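Local coordinates for ribose-phosphate pyrophosphokinase (Mycobacterium smegmatis, PDB 5MP7), which probably makes phosphoribosyl pyrophosphate (PRPP) by transferring the pyrophosphoryl group of ATP to the 1-hydroxyl of ribose 5-phosphate, with magnesium as cofactor, at residues A40-N45 with L71-M76; G58-V63 with A311-G316; A103-K108 with P114-L119; Q269-C274 with K291-L296. One frame throughout, in Å; residues are numbered along the deposited sequence.

How the contacts relate
Contacts 1 and 3 both lie in the N-terminal PRTase-like domain, their centres about 22 Å apart, and both reach a second subunit of the hexamer. Contact 4 lies in the C-terminal domain, about 30 Å between centres from either of them. Contact 2 brings the last helix, 302-314, back onto strand 60-64 of the N-terminal parallel sheet, so contacts 3 and 4 fall within the stretch it spans. Contacts 1 and 2 interleave along the sequence, because strand 60-64 leads into helix 71-87. Contacts 2 and 4, about 39 Å apart between centres, flank the chain's centre, while contacts 1 and 3 hold predicted ATP-binding residues.

Contact 1: residues A40-N45 with L71-M76; sequences ARDFAN and LNQWLM
Asp42 and Gln73 are the whole of this contact, a narrow touch between side chains whose CA atoms stay 9.9 Å apart. Atom OD2 of Asp42 lies 3.2 Å from NE2 of Gln73, yet the N-H points too far off the line for a hydrogen bond, and the carboxylate and amide planes are turned 65° against each other. The pair is thus better read as a polar touch than as a clasp. For the carboxylate the stronger partner is Arg18: OD1 is bonded to it in a salt bridge, while OD2 merely lies near Gln73. Gln73 spans the gap by being stretched out: CG is anti to the backbone N (chi1 -176°) and the chain stays extended beyond it. Its CD passes 4.2 Å above the ring plane of Trp74, displaced toward the rim, which gives the amide an aromatic surface to lie along.

Asp42 ends strand 38-42, which pairs antiparallel with strand 48-52 in a beta hairpin whose turn carries Asn45, Gly46 and Glu47, predicted to bind ATP. Arg41 makes backbone bonds to Phe49 across that hairpin. The turn faces a second subunit, where Asn45 packs on Arg104 of the neighbouring chain, itself a predicted ATP ligand. On the helix 71-87 side, ND2 of Asn72 reaches O of Gly46 of the second subunit through a weak hydrogen bond.

Contact 2: residues G58-V63 with A311-G316; sequences GCDAFV and AVFENG
Phe62 and Val312 supply the apolar part. CG1 of Val312 comes in at the edge of the Phe62 ring, near its plane, 3.8 Å from CE2, the two side chains sliding past one another in opposite directions. At the end of the same ring, CZ of Phe62 is 4.1 Å from CB of Phe313, the side chains crossing at about a right angle.

These contacts press helix 302-314, the last of the chain, onto the parallel sheet of the N-terminal domain, where strand 60-64 runs between strands 12-16 and 92-97. Leu12 also touches both Phe62 and Phe313, and Thr94 touches Phe62 and Val312, so the helix bears on all three strands. Ala61 and Val63 pack instead against helix 71-87.

The second kind of meeting sets a charged residue beside a ring. CB of Asp60 sits in the plane of the Phe313 ring, at its edge, 3.8 Å from CD1; the carboxylate stands almost perpendicular to the ring (89°). With chi1 at 178°, CG of Phe313 points away from the backbone N, turning the ring's CD1-CE1 edge to Asp60. OD2 of Asp60 is claimed by a salt bridge to Arg92, while Lys10 makes a cation-pi contact with Phe313.

Contact 3: residues A103-K108 with P114-L119; sequences ARQDKK and PISARL
Gln105 O accepts a hydrogen bond from the backbone N of Ala117 at 3.0 Å and 168°, drawing the loop against the first turn of helix 116-127, where Ile115 is the N-cap residue. The pairing closes the loop between residues 103-108 and the start of helix 116-127, in the N-terminal PRTase-like domain. Arg104 and Gln105 are predicted to bind ATP, and Arg104 forms a salt bridge to Glu47 of a second subunit, consistent with a site shared between chains.

Ala117 points its CB at the loop, 4.2 Å from CA of Ala103 and the same distance from CB of Asp106. Asp106 itself turns its OD2 to Thr139 and packs on His138, a predicted magnesium ligand. Ile115 divides its two branches: CG2 lies 3.6 Å from the carbonyl carbon of Asp106, and CG1 meets CG of Lys108, the side chains crossing at about a right angle.

Gln105 bends at chi2 (68°), folding its amide back over the start of segment 114-119. Its CB and CG rest on CB of Ser116. At the tip, NE2 of Gln105 gives a hydrogen bond of 2.9 Å to O of Pro114, approaching nearly along the C=O axis, but its N-H is bent well off the line (138°).

Contact 4: residues Q269-C274 with K291-L296; sequences QRLAEC and KRFPQL
Phe293 packs across Ala272 and Leu271 of helix 267-273, and the path of its side chain can be followed from root to tip. CB is 4.1 Å from CB of Ala272. The torsion at chi1 (57°) holds CG between the backbone N and the carbonyl carbon, and from there the ring reaches across the helix, from Ala272 to Leu271. CG and CD2 both stay with Ala272, CD2 3.9 Å from its CB; next, CE2 passes to Leu271, with the CB of that residue 4.0 Å away. The tip, CZ, makes the closest approach, 3.7 Å to CB of Leu271, and also reaches one methyl, CD1. One face of the ring is covered by Leu296, whose CB lies 3.9 Å above the ring centre.

That placement follows from the type I beta turn from Phe293 to Leu296, closed by a backbone bond from N of Leu296 to O of Phe293. Within the turn, Gln295 bends at chi2 (85°) and carries NE2 to the carbonyl O of Ala272, a weak hydrogen bond at 3.2 Å and 121°. OE1 of Gln295 lies in the plane of the Phe293 ring, at the edge.

Around this, helix 267-273 leads to strand 278-282, whose Val279 touches Phe293 and Leu296 and shares backbone hydrogen bonding with Gln295; the turn then delivers the chain into strand 296-299, parallel to 278-282 and outermost in the C-terminal domain's mixed sheet.

Contact 1: residues A40-N45 with L71-M76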
loop_
_atom_site.group_PDB
_atom_site.type_symbol
_atom_site.label_atom_id
_atom_site.label_comp_id
_atom_site.label_asym_id
_atom_site.label_seq_id
_atom_site.Cartn_x
_atom_site.Cartn_y
_atom_site.Cartn_z
ATOM N N ALA A 40 4.583 -37.983 -30.883
ATOM C CA ALA A 40 5.448 -36.887 -31.352
ATOM C C ALA A 40 4.764 -35.588 -31.019
ATOM O O ALA A 40 3.710 -35.295 -31.572
ATOM C CB ALA A 40 5.702 -36.999 -32.855
ATOM N N ARG A 41 5.366 -34.807 -30.133
ATOM C CA ARG A 41 4.763 -33.601 -29.596
ATOM C C ARG A 41 5.799 -32.543 -29.253
ATOM O O ARG A 41 6.957 -32.860 -29.005
ATOM C CB ARG A 41 4.000 -33.951 -28.320
ATOM C CG ARG A 41 2.949 -35.065 -28.452
ATOM C CD ARG A 41 1.645 -34.723 -29.177
ATOM N NE ARG A 41 0.756 -35.841 -28.853
ATOM C CZ ARG A 41 0.745 -37.030 -29.477
ATOM N NH1 ARG A 41 1.511 -37.258 -30.549
ATOM N NH2 ARG A 41 -0.073 -37.996 -29.050
ATOM N N ASP A 42 5.337 -31.300 -29.150
ATOM C CA ASP A 42 6.185 -30.148 -28.866
ATOM C C ASP A 42 5.919 -29.626 -27.467
ATOM O O ASP A 42 4.775 -29.418 -27.080
ATOM C CB ASP A 42 5.911 -29.004 -29.848
ATOM C CG ASP A 42 6.420 -29.296 -31.306
ATOM O OD1 ASP A 42 7.262 -30.194 -31.529
ATOM O OD2 ASP A 42 6.002 -28.595 -32.245
ATOM N N PHE A 43 6.982 -29.406 -26.712
ATOM C CA PHE A 43 6.926 -28.530 -25.541
ATOM C C PHE A 43 6.782 -27.086 -26.003
ATOM O O PHE A 43 7.128 -26.749 -27.135
ATOM C CB PHE A 43 8.188 -28.675 -24.684
ATOM C CG PHE A 43 8.369 -30.064 -24.102
ATOM C CD1 PHE A 43 7.297 -30.745 -23.528
ATOM C CD2 PHE A 43 9.613 -30.701 -24.137
ATOM C CE1 PHE A 43 7.470 -32.021 -23.004
ATOM C CE2 PHE A 43 9.787 -31.977 -23.617
ATOM C CZ PHE A 43 8.715 -32.639 -23.048
ATOM N N ALA A 44 6.242 -26.243 -25.128
ATOM C CA ALA A 44 5.965 -24.836 -25.464
ATOM C C ALA A 44 7.245 -24.135 -25.889
ATOM O O ALA A 44 7.248 -23.258 -26.769
ATOM C CB ALA A 44 5.357 -24.144 -24.271
ATOM N N ASN A 45 8.325 -24.548 -25.222
ATOM C CA ASN A 45 9.719 -24.278 -25.611
ATOM C C ASN A 45 10.047 -24.397 -27.117
ATOM O O ASN A 45 10.795 -23.583 -27.657
ATOM C CB ASN A 45 10.600 -25.274 -24.850
ATOM C CG ASN A 45 12.009 -24.801 -24.693
ATOM O OD1 ASN A 45 12.406 -23.778 -25.241
ATOM N ND2 ASN A 45 12.781 -25.539 -23.921
ATOM N N LEU A 71 11.222 -25.137 -41.438
ATOM C CA LEU A 71 12.021 -26.312 -41.877
ATOM C C LEU A 71 12.969 -26.932 -40.828
ATOM O O LEU A 71 13.137 -28.135 -40.756
ATOM C CB LEU A 71 12.773 -25.885 -43.138
ATOM C CG LEU A 71 13.924 -26.646 -43.719
ATOM C CD1 LEU A 71 13.954 -26.426 -45.225
ATOM C CD2 LEU A 71 15.213 -26.182 -43.098
ATOM N N ASN A 72 13.550 -26.096 -39.982
ATOM C CA ASN A 72 14.520 -26.543 -38.996
ATOM C C ASN A 72 13.940 -27.446 -37.905
ATOM O O ASN A 72 14.611 -28.360 -37.422
ATOM C CB ASN A 72 15.196 -25.335 -38.383
ATOM C CG ASN A 72 15.896 -24.505 -39.431
ATOM O OD1 ASN A 72 16.820 -25.003 -40.121
ATOM N ND2 ASN A 72 15.458 -23.250 -39.596
ATOM N N GLN A 73 12.699 -27.165 -37.529
ATOM C CA GLN A 73 11.935 -28.026 -36.660
ATOM C C GLN A 73 11.803 -29.452 -37.213
ATOM O O GLN A 73 11.932 -30.425 -36.483
ATOM C CB GLN A 73 10.551 -27.435 -36.492
ATOM C CG GLN A 73 9.671 -28.191 -35.536
ATOM C CD GLN A 73 8.233 -27.708 -35.613
ATOM O OE1 GLN A 73 7.977 -26.582 -36.037
ATOM N NE2 GLN A 73 7.292 -28.556 -35.189
ATOM N N TRP A 74 11.552 -29.574 -38.509
ATOM C CA TRP A 74 11.324 -30.905 -39.084
ATOM C C TRP A 74 12.614 -31.659 -39.274
ATOM O O TRP A 74 12.641 -32.887 -39.201
ATOM C CB TRP A 74 10.552 -30.843 -40.395
ATOM C CG TRP A 74 9.272 -30.119 -40.322
ATOM C CD1 TRP A 74 8.926 -29.059 -41.078
ATOM C CD2 TRP A 74 8.190 -30.348 -39.434
ATOM N NE1 TRP A 74 7.690 -28.599 -40.723
ATOM C CE2 TRP A 74 7.203 -29.387 -39.721
ATOM C CE3 TRP A 74 7.948 -31.274 -38.428
ATOM C CZ2 TRP A 74 5.979 -29.326 -39.053
ATOM C CZ3 TRP A 74 6.724 -31.205 -37.740
ATOM C CH2 TRP A 74 5.751 -30.234 -38.071
ATOM N N LEU A 75 13.675 -30.924 -39.526
ATOM C CA LEU A 75 15.015 -31.505 -39.603
ATOM C C LEU A 75 15.464 -32.059 -38.248
ATOM O O LEU A 75 15.968 -33.184 -38.178
ATOM C CB LEU A 75 16.012 -30.460 -40.129
ATOM C CG LEU A 75 17.439 -30.954 -40.253
ATOM C CD1 LEU A 75 17.557 -32.186 -41.164
ATOM C CD2 LEU A 75 18.284 -29.785 -40.754
ATOM N N MET A 76 15.261 -31.289 -37.174
ATOM C CA MET A 76 15.523 -31.801 -35.807
ATOM C C MET A 76 14.641 -32.988 -35.441
ATOM O O MET A 76 15.128 -33.913 -34.852
ATOM C CB MET A 76 15.335 -30.742 -34.753
ATOM C CG MET A 76 16.423 -29.674 -34.781
ATOM S SD MET A 76 18.122 -30.263 -34.593
ATOM C CE MET A 76 17.955 -31.407 -33.214
#

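Contact 2: residues G58-V63 with A311-G316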
loop_
_atom_site.group_PDB
_atom_site.type_symbol
_atom_site.label_atom_id
_atom_site.label_comp_id
_atom_site.label_asym_id
_atom_site.label_seq_id
_atom_site.Cartn_x
_atom_site.Cartn_y
_atom_site.Cartn_z
ATOM N N GLY A 58 15.916 -54.556 -34.146
ATOM C CA GLY A 58 16.200 -55.422 -35.286
ATOM C C GLY A 58 15.593 -55.088 -36.628
ATOM O O GLY A 58 15.831 -55.807 -37.603
ATOM N N CYS A 59 14.890 -53.960 -36.721
ATOM C CA CYS A 59 14.184 -53.586 -37.930
ATOM C C CYS A 59 15.063 -52.882 -38.986
ATOM O O CYS A 59 16.120 -52.342 -38.702
ATOM C CB CYS A 59 12.999 -52.689 -37.584
ATOM S SG CYS A 59 13.426 -50.958 -37.172
ATOM N N ASP A 60 14.590 -52.938 -40.215
ATOM C CA ASP A 60 15.088 -52.110 -41.292
ATOM C C ASP A 60 14.147 -50.905 -41.315
ATOM O O ASP A 60 12.994 -51.035 -41.682
ATOM C CB ASP A 60 15.047 -52.876 -42.609
ATOM C CG ASP A 60 16.070 -54.009 -42.661
ATOM O OD1 ASP A 60 16.163 -54.845 -41.723
ATOM O OD2 ASP A 60 16.788 -54.092 -43.669
ATOM N N ALA A 61 14.636 -49.760 -40.859
ATOM C CA ALA A 61 13.809 -48.606 -40.613
ATOM C C ALA A 61 13.948 -47.623 -41.737
ATOM O O ALA A 61 15.055 -47.398 -42.231
ATOM C CB ALA A 61 14.194 -47.941 -39.320
ATOM N N PHE A 62 12.815 -47.059 -42.150
ATOM C CA PHE A 62 12.768 -45.991 -43.143
ATOM C C PHE A 62 12.074 -44.798 -42.499
ATOM O O PHE A 62 10.921 -44.888 -42.077
ATOM C CB PHE A 62 12.043 -46.485 -44.372
ATOM C CG PHE A 62 12.768 -47.572 -45.066
ATOM C CD1 PHE A 62 12.676 -48.884 -44.622
ATOM C CD2 PHE A 62 13.601 -47.296 -46.133
ATOM C CE1 PHE A 62 13.406 -49.909 -45.246
ATOM C CE2 PHE A 62 14.318 -48.319 -46.766
ATOM C CZ PHE A 62 14.195 -49.629 -46.338
ATOM N N VAL A 63 12.795 -43.704 -42.353
ATOM C CA VAL A 63 12.296 -42.563 -41.591
ATOM C C VAL A 63 11.974 -41.476 -42.578
ATOM O O VAL A 63 12.855 -40.869 -43.099
ATOM C CB VAL A 63 13.341 -42.042 -40.618
ATOM C CG1 VAL A 63 12.755 -40.948 -39.756
ATOM C CG2 VAL A 63 13.826 -43.190 -39.775
ATOM N N ALA A 311 13.141 -51.779 -53.022
ATOM C CA ALA A 311 14.414 -52.224 -53.573
ATOM C C ALA A 311 15.563 -52.170 -52.550
ATOM O O ALA A 311 16.405 -53.059 -52.505
ATOM C CB ALA A 311 14.778 -51.380 -54.775
ATOM N N VAL A 312 15.585 -51.133 -51.738
ATOM C CA VAL A 312 16.561 -51.037 -50.648
ATOM C C VAL A 312 16.358 -52.153 -49.644
ATOM O O VAL A 312 17.332 -52.816 -49.235
ATOM C CB VAL A 312 16.489 -49.671 -49.926
ATOM C CG1 VAL A 312 17.294 -49.656 -48.636
ATOM C CG2 VAL A 312 16.983 -48.557 -50.859
ATOM N N PHE A 313 15.101 -52.342 -49.247
ATOM C CA PHE A 313 14.749 -53.373 -48.273
ATOM C C PHE A 313 15.070 -54.770 -48.795
ATOM O O PHE A 313 15.593 -55.594 -48.054
ATOM C CB PHE A 313 13.269 -53.283 -47.886
ATOM C CG PHE A 313 12.835 -54.345 -46.939
ATOM C CD1 PHE A 313 13.375 -54.403 -45.670
ATOM C CD2 PHE A 313 11.915 -55.312 -47.320
ATOM C CE1 PHE A 313 12.999 -55.412 -44.771
ATOM C CE2 PHE A 313 11.533 -56.319 -46.434
ATOM C CZ PHE A 313 12.069 -56.364 -45.160
ATOM N N GLU A 314 14.708 -55.048 -50.046
ATOM C CA GLU A 314 14.967 -56.363 -50.660
ATOM C C GLU A 314 16.480 -56.689 -50.765
ATOM O O GLU A 314 16.911 -57.856 -50.590
ATOM C CB GLU A 314 14.258 -56.493 -51.984
ATOM C CG GLU A 314 12.743 -56.700 -51.833
ATOM C CD GLU A 314 11.975 -56.596 -53.168
ATOM O OE1 GLU A 314 12.474 -55.875 -54.102
ATOM O OE2 GLU A 314 10.870 -57.216 -53.282
ATOM N N ASN A 315 17.280 -55.645 -50.932
ATOM C CA ASN A 315 18.722 -55.762 -50.767
ATOM C C ASN A 315 19.346 -56.912 -51.585
ATOM O O ASN A 315 20.218 -57.631 -51.084
ATOM C CB ASN A 315 19.106 -55.944 -49.269
ATOM C CG ASN A 315 20.471 -55.353 -48.948
ATOM O OD1 ASN A 315 20.956 -54.436 -49.632
ATOM N ND2 ASN A 315 21.085 -55.846 -47.885
ATOM N N GLY A 316 18.881 -57.064 -52.829
ATOM C CA GLY A 316 19.336 -58.142 -53.738
ATOM C C GLY A 316 18.467 -59.385 -53.822
ATOM O O GLY A 316 18.080 -59.970 -52.792
#

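Contact 3: residues A103-K108 with P114-L119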
loop_
_atom_site.group_PDB
_atom_site.type_symbol
_atom_site.label_atom_id
_atom_site.label_comp_id
_atom_site.label_asym_id
_atom_site.label_seq_id
_atom_site.Cartn_x
_atom_site.Cartn_y
_atom_site.Cartn_z
ATOM N N ALA A 103 19.687 -27.628 -49.661
ATOM C CA ALA A 103 20.317 -28.043 -50.939
ATOM C C ALA A 103 20.849 -26.885 -51.744
ATOM O O ALA A 103 21.847 -27.050 -52.423
ATOM C CB ALA A 103 19.369 -28.873 -51.776
ATOM N N ARG A 104 20.210 -25.713 -51.649
ATOM C CA ARG A 104 20.698 -24.543 -52.353
ATOM C C ARG A 104 22.033 -23.998 -51.829
ATOM O O ARG A 104 22.801 -23.417 -52.595
ATOM C CB ARG A 104 19.643 -23.458 -52.392
ATOM C CG ARG A 104 18.552 -23.773 -53.409
ATOM C CD ARG A 104 17.387 -22.807 -53.302
ATOM N NE ARG A 104 16.762 -22.878 -51.981
ATOM C CZ ARG A 104 15.786 -22.074 -51.549
ATOM N NH1 ARG A 104 15.293 -21.104 -52.317
ATOM N NH2 ARG A 104 15.287 -22.264 -50.336
ATOM N N GLN A 105 22.329 -24.211 -50.548
ATOM C CA GLN A 105 23.635 -23.849 -49.978
ATOM C C GLN A 105 24.643 -25.010 -50.095
ATOM O O GLN A 105 25.019 -25.613 -49.108
ATOM C CB GLN A 105 23.436 -23.398 -48.542
ATOM C CG GLN A 105 24.660 -22.738 -47.915
ATOM C CD GLN A 105 25.012 -21.393 -48.539
ATOM O OE1 GLN A 105 24.145 -20.555 -48.778
ATOM N NE2 GLN A 105 26.285 -21.190 -48.829
ATOM N N ASP A 106 25.050 -25.333 -51.333
ATOM C CA ASP A 106 25.966 -26.488 -51.638
ATOM C C ASP A 106 27.382 -26.067 -52.048
ATOM O O ASP A 106 28.165 -26.867 -52.534
ATOM C CB ASP A 106 25.361 -27.383 -52.721
ATOM C CG ASP A 106 24.925 -26.609 -53.994
ATOM O OD1 ASP A 106 25.184 -25.373 -54.129
ATOM O OD2 ASP A 106 24.285 -27.252 -54.869
ATOM N N LYS A 107 27.672 -24.783 -51.872
ATOM C CA LYS A 107 28.987 -24.200 -52.129
ATOM C C LYS A 107 29.074 -22.830 -51.449
ATOM O O LYS A 107 28.065 -22.305 -51.020
ATOM C CB LYS A 107 29.225 -24.026 -53.629
ATOM C CG LYS A 107 28.315 -22.994 -54.269
ATOM C CD LYS A 107 28.406 -23.153 -55.746
ATOM C CE LYS A 107 28.012 -21.840 -56.455
ATOM N NZ LYS A 107 29.293 -21.127 -56.735
ATOM N N LYS A 108 30.266 -22.249 -51.419
ATOM C CA LYS A 108 30.484 -21.002 -50.692
ATOM C C LYS A 108 30.083 -19.720 -51.406
ATOM O O LYS A 108 29.952 -18.703 -50.727
ATOM C CB LYS A 108 31.925 -20.918 -50.193
ATOM C CG LYS A 108 32.110 -21.720 -48.937
ATOM C CD LYS A 108 33.551 -22.003 -48.594
ATOM C CE LYS A 108 34.142 -21.010 -47.615
ATOM N NZ LYS A 108 35.607 -21.244 -47.468
ATOM N N PRO A 114 28.923 -21.009 -44.919
ATOM C CA PRO A 114 28.892 -22.447 -44.699
ATOM C C PRO A 114 28.527 -23.217 -45.969
ATOM O O PRO A 114 27.984 -22.651 -46.920
ATOM C CB PRO A 114 27.764 -22.584 -43.712
ATOM C CG PRO A 114 26.802 -21.504 -44.143
ATOM C CD PRO A 114 27.643 -20.362 -44.596
ATOM N N ILE A 115 28.810 -24.497 -45.971
ATOM C CA ILE A 115 28.241 -25.391 -46.962
ATOM C C ILE A 115 27.192 -26.191 -46.235
ATOM O O ILE A 115 27.427 -27.293 -45.750
ATOM C CB ILE A 115 29.296 -26.274 -47.656
ATOM C CG1 ILE A 115 30.377 -25.383 -48.237
ATOM C CG2 ILE A 115 28.644 -27.052 -48.768
ATOM C CD1 ILE A 115 31.498 -26.084 -48.966
ATOM N N SER A 116 26.030 -25.590 -46.103
ATOM C CA SER A 116 24.970 -26.153 -45.269
ATOM C C SER A 116 24.455 -27.506 -45.727
ATOM O O SER A 116 24.021 -28.288 -44.903
ATOM C CB SER A 116 23.825 -25.196 -45.204
ATOM O OG SER A 116 24.219 -24.123 -44.428
ATOM N N ALA A 117 24.466 -27.761 -47.034
ATOM C CA ALA A 117 24.029 -29.049 -47.559
ATOM C C ALA A 117 24.951 -30.171 -47.080
ATOM O O ALA A 117 24.507 -31.284 -46.854
ATOM C CB ALA A 117 23.982 -29.020 -49.069
ATOM N N ARG A 118 26.239 -29.867 -46.950
ATOM C CA ARG A 118 27.204 -30.835 -46.445
ATOM C C ARG A 118 26.991 -31.032 -44.931
ATOM O O ARG A 118 27.094 -32.148 -44.429
ATOM C CB ARG A 118 28.655 -30.417 -46.788
ATOM C CG ARG A 118 29.760 -31.201 -46.058
ATOM C CD ARG A 118 29.680 -32.679 -46.347
ATOM N NE ARG A 118 30.451 -33.573 -45.503
ATOM C CZ ARG A 118 31.681 -34.032 -45.729
ATOM N NH1 ARG A 118 32.190 -34.920 -44.890
ATOM N NH2 ARG A 118 32.433 -33.623 -46.748
ATOM N N LEU A 119 26.677 -29.962 -44.217
ATOM C CA LEU A 119 26.419 -30.074 -42.775
ATOM C C LEU A 119 25.212 -30.962 -42.500
ATOM O O LEU A 119 25.266 -31.780 -41.622
ATOM C CB LEU A 119 26.199 -28.706 -42.134
ATOM C CG LEU A 119 25.835 -28.671 -40.652
ATOM C CD1 LEU A 119 26.992 -29.126 -39.794
ATOM C CD2 LEU A 119 25.378 -27.273 -40.282
#

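Contact 4: residues Q269-C274 with K291-L296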
loop_
_atom_site.group_PDB
_atom_site.type_symbol
_atom_site.label_atom_id
_atom_site.label_comp_id
_atom_site.label_asym_id
_atom_site.label_seq_id
_atom_site.Cartn_x
_atom_site.Cartn_y
_atom_site.Cartn_z
ATOM N N GLN A 269 -0.513 -16.639 -56.018
ATOM C CA GLN A 269 -1.097 -15.485 -56.675
ATOM C C GLN A 269 -0.300 -15.052 -57.934
ATOM O O GLN A 269 -0.871 -14.761 -58.985
ATOM C CB GLN A 269 -1.147 -14.390 -55.626
ATOM C CG GLN A 269 -1.221 -12.983 -56.208
ATOM C CD GLN A 269 -2.639 -12.491 -56.090
ATOM O OE1 GLN A 269 -3.150 -12.334 -54.962
ATOM N NE2 GLN A 269 -3.320 -12.311 -57.219
ATOM N N ARG A 270 1.026 -15.017 -57.798
ATOM C CA ARG A 270 1.970 -14.693 -58.876
ATOM C C ARG A 270 1.839 -15.624 -60.076
ATOM O O ARG A 270 1.723 -15.166 -61.231
ATOM C CB ARG A 270 3.419 -14.730 -58.330
ATOM C CG ARG A 270 3.899 -13.337 -57.908
ATOM C CD ARG A 270 5.257 -13.019 -58.511
ATOM N NE ARG A 270 6.313 -13.372 -57.605
ATOM C CZ ARG A 270 6.912 -12.589 -56.709
ATOM N NH1 ARG A 270 6.555 -11.319 -56.519
ATOM N NH2 ARG A 270 7.877 -13.116 -55.962
ATOM N N LEU A 271 1.787 -16.922 -59.803
ATOM C CA LEU A 271 1.685 -17.914 -60.860
ATOM C C LEU A 271 0.314 -18.017 -61.523
ATOM O O LEU A 271 0.219 -18.202 -62.744
ATOM C CB LEU A 271 2.077 -19.267 -60.342
ATOM C CG LEU A 271 3.529 -19.347 -59.865
ATOM C CD1 LEU A 271 3.743 -20.682 -59.170
ATOM C CD2 LEU A 271 4.496 -19.210 -61.018
ATOM N N ALA A 272 -0.732 -17.864 -60.727
ATOM C CA ALA A 272 -2.104 -17.835 -61.251
ATOM C C ALA A 272 -2.367 -16.630 -62.183
ATOM O O ALA A 272 -3.097 -16.766 -63.149
ATOM C CB ALA A 272 -3.107 -17.835 -60.102
ATOM N N GLU A 273 -1.738 -15.484 -61.892
ATOM C CA GLU A 273 -1.893 -14.235 -62.647
ATOM C C GLU A 273 -0.923 -14.096 -63.795
ATOM O O GLU A 273 -1.140 -13.281 -64.687
ATOM C CB GLU A 273 -1.700 -13.018 -61.769
ATOM C CG GLU A 273 -2.883 -12.770 -60.840
ATOM C CD GLU A 273 -2.622 -11.659 -59.832
ATOM O OE1 GLU A 273 -1.568 -10.986 -59.904
ATOM O OE2 GLU A 273 -3.466 -11.496 -58.913
ATOM N N CYS A 274 0.149 -14.875 -63.803
ATOM C CA CYS A 274 1.036 -14.869 -64.962
ATOM C C CYS A 274 0.346 -15.708 -66.066
ATOM O O CYS A 274 -0.631 -16.433 -65.844
ATOM C CB CYS A 274 2.436 -15.405 -64.614
ATOM S SG CYS A 274 2.608 -17.214 -64.628
ATOM N N LYS A 291 -2.018 -22.871 -51.037
ATOM C CA LYS A 291 -1.054 -22.861 -52.123
ATOM C C LYS A 291 -1.682 -23.287 -53.447
ATOM O O LYS A 291 -1.036 -23.152 -54.496
ATOM C CB LYS A 291 0.172 -23.757 -51.775
ATOM C CG LYS A 291 0.779 -23.464 -50.396
ATOM C CD LYS A 291 2.248 -23.881 -50.252
ATOM C CE LYS A 291 2.659 -23.880 -48.770
ATOM N NZ LYS A 291 3.917 -23.166 -48.555
ATOM N N ARG A 292 -2.917 -23.787 -53.409
ATOM C CA ARG A 292 -3.598 -24.249 -54.616
ATOM C C ARG A 292 -4.196 -23.121 -55.470
ATOM O O ARG A 292 -4.482 -22.019 -54.988
ATOM C CB ARG A 292 -4.670 -25.269 -54.305
ATOM C CG ARG A 292 -4.080 -26.647 -54.247
ATOM C CD ARG A 292 -5.045 -27.731 -53.823
ATOM N NE ARG A 292 -4.313 -28.886 -53.306
ATOM C CZ ARG A 292 -3.630 -29.764 -54.038
ATOM N NH1 ARG A 292 -3.644 -29.681 -55.376
ATOM N NH2 ARG A 292 -2.965 -30.744 -53.406
ATOM N N PHE A 293 -4.257 -23.404 -56.772
ATOM C CA PHE A 293 -4.820 -22.514 -57.781
ATOM C C PHE A 293 -5.193 -23.339 -59.014
ATOM O O PHE A 293 -4.823 -24.516 -59.114
ATOM C CB PHE A 293 -3.901 -21.313 -58.115
ATOM C CG PHE A 293 -2.519 -21.674 -58.595
ATOM C CD1 PHE A 293 -1.534 -22.037 -57.686
ATOM C CD2 PHE A 293 -2.178 -21.587 -59.929
ATOM C CE1 PHE A 293 -0.251 -22.365 -58.101
ATOM C CE2 PHE A 293 -0.893 -21.882 -60.357
ATOM C CZ PHE A 293 0.071 -22.274 -59.444
ATOM N N PRO A 294 -5.983 -22.757 -59.921
ATOM C CA PRO A 294 -6.606 -23.613 -60.944
ATOM C C PRO A 294 -5.642 -24.280 -61.948
ATOM O O PRO A 294 -5.845 -25.443 -62.315
ATOM C CB PRO A 294 -7.554 -22.641 -61.649
ATOM C CG PRO A 294 -7.922 -21.667 -60.575
ATOM C CD PRO A 294 -6.623 -21.421 -59.883
ATOM N N GLN A 295 -4.587 -23.572 -62.338
ATOM C CA GLN A 295 -3.600 -24.106 -63.275
ATOM C C GLN A 295 -2.681 -25.169 -62.664
ATOM O O GLN A 295 -1.990 -25.855 -63.401
ATOM C CB GLN A 295 -2.716 -22.995 -63.808
ATOM C CG GLN A 295 -3.451 -21.955 -64.634
ATOM C CD GLN A 295 -4.084 -20.864 -63.767
ATOM O OE1 GLN A 295 -4.527 -21.113 -62.652
ATOM N NE2 GLN A 295 -4.114 -19.639 -64.270
ATOM N N LEU A 296 -2.685 -25.301 -61.338
ATOM C CA LEU A 296 -1.849 -26.235 -60.621
ATOM C C LEU A 296 -2.275 -27.692 -60.702
ATOM O O LEU A 296 -3.386 -28.037 -60.406
ATOM C CB LEU A 296 -1.771 -25.832 -59.144
ATOM C CG LEU A 296 -0.690 -26.587 -58.391
ATOM C CD1 LEU A 296 0.707 -26.250 -58.892
ATOM C CD2 LEU A 296 -0.800 -26.251 -56.912
#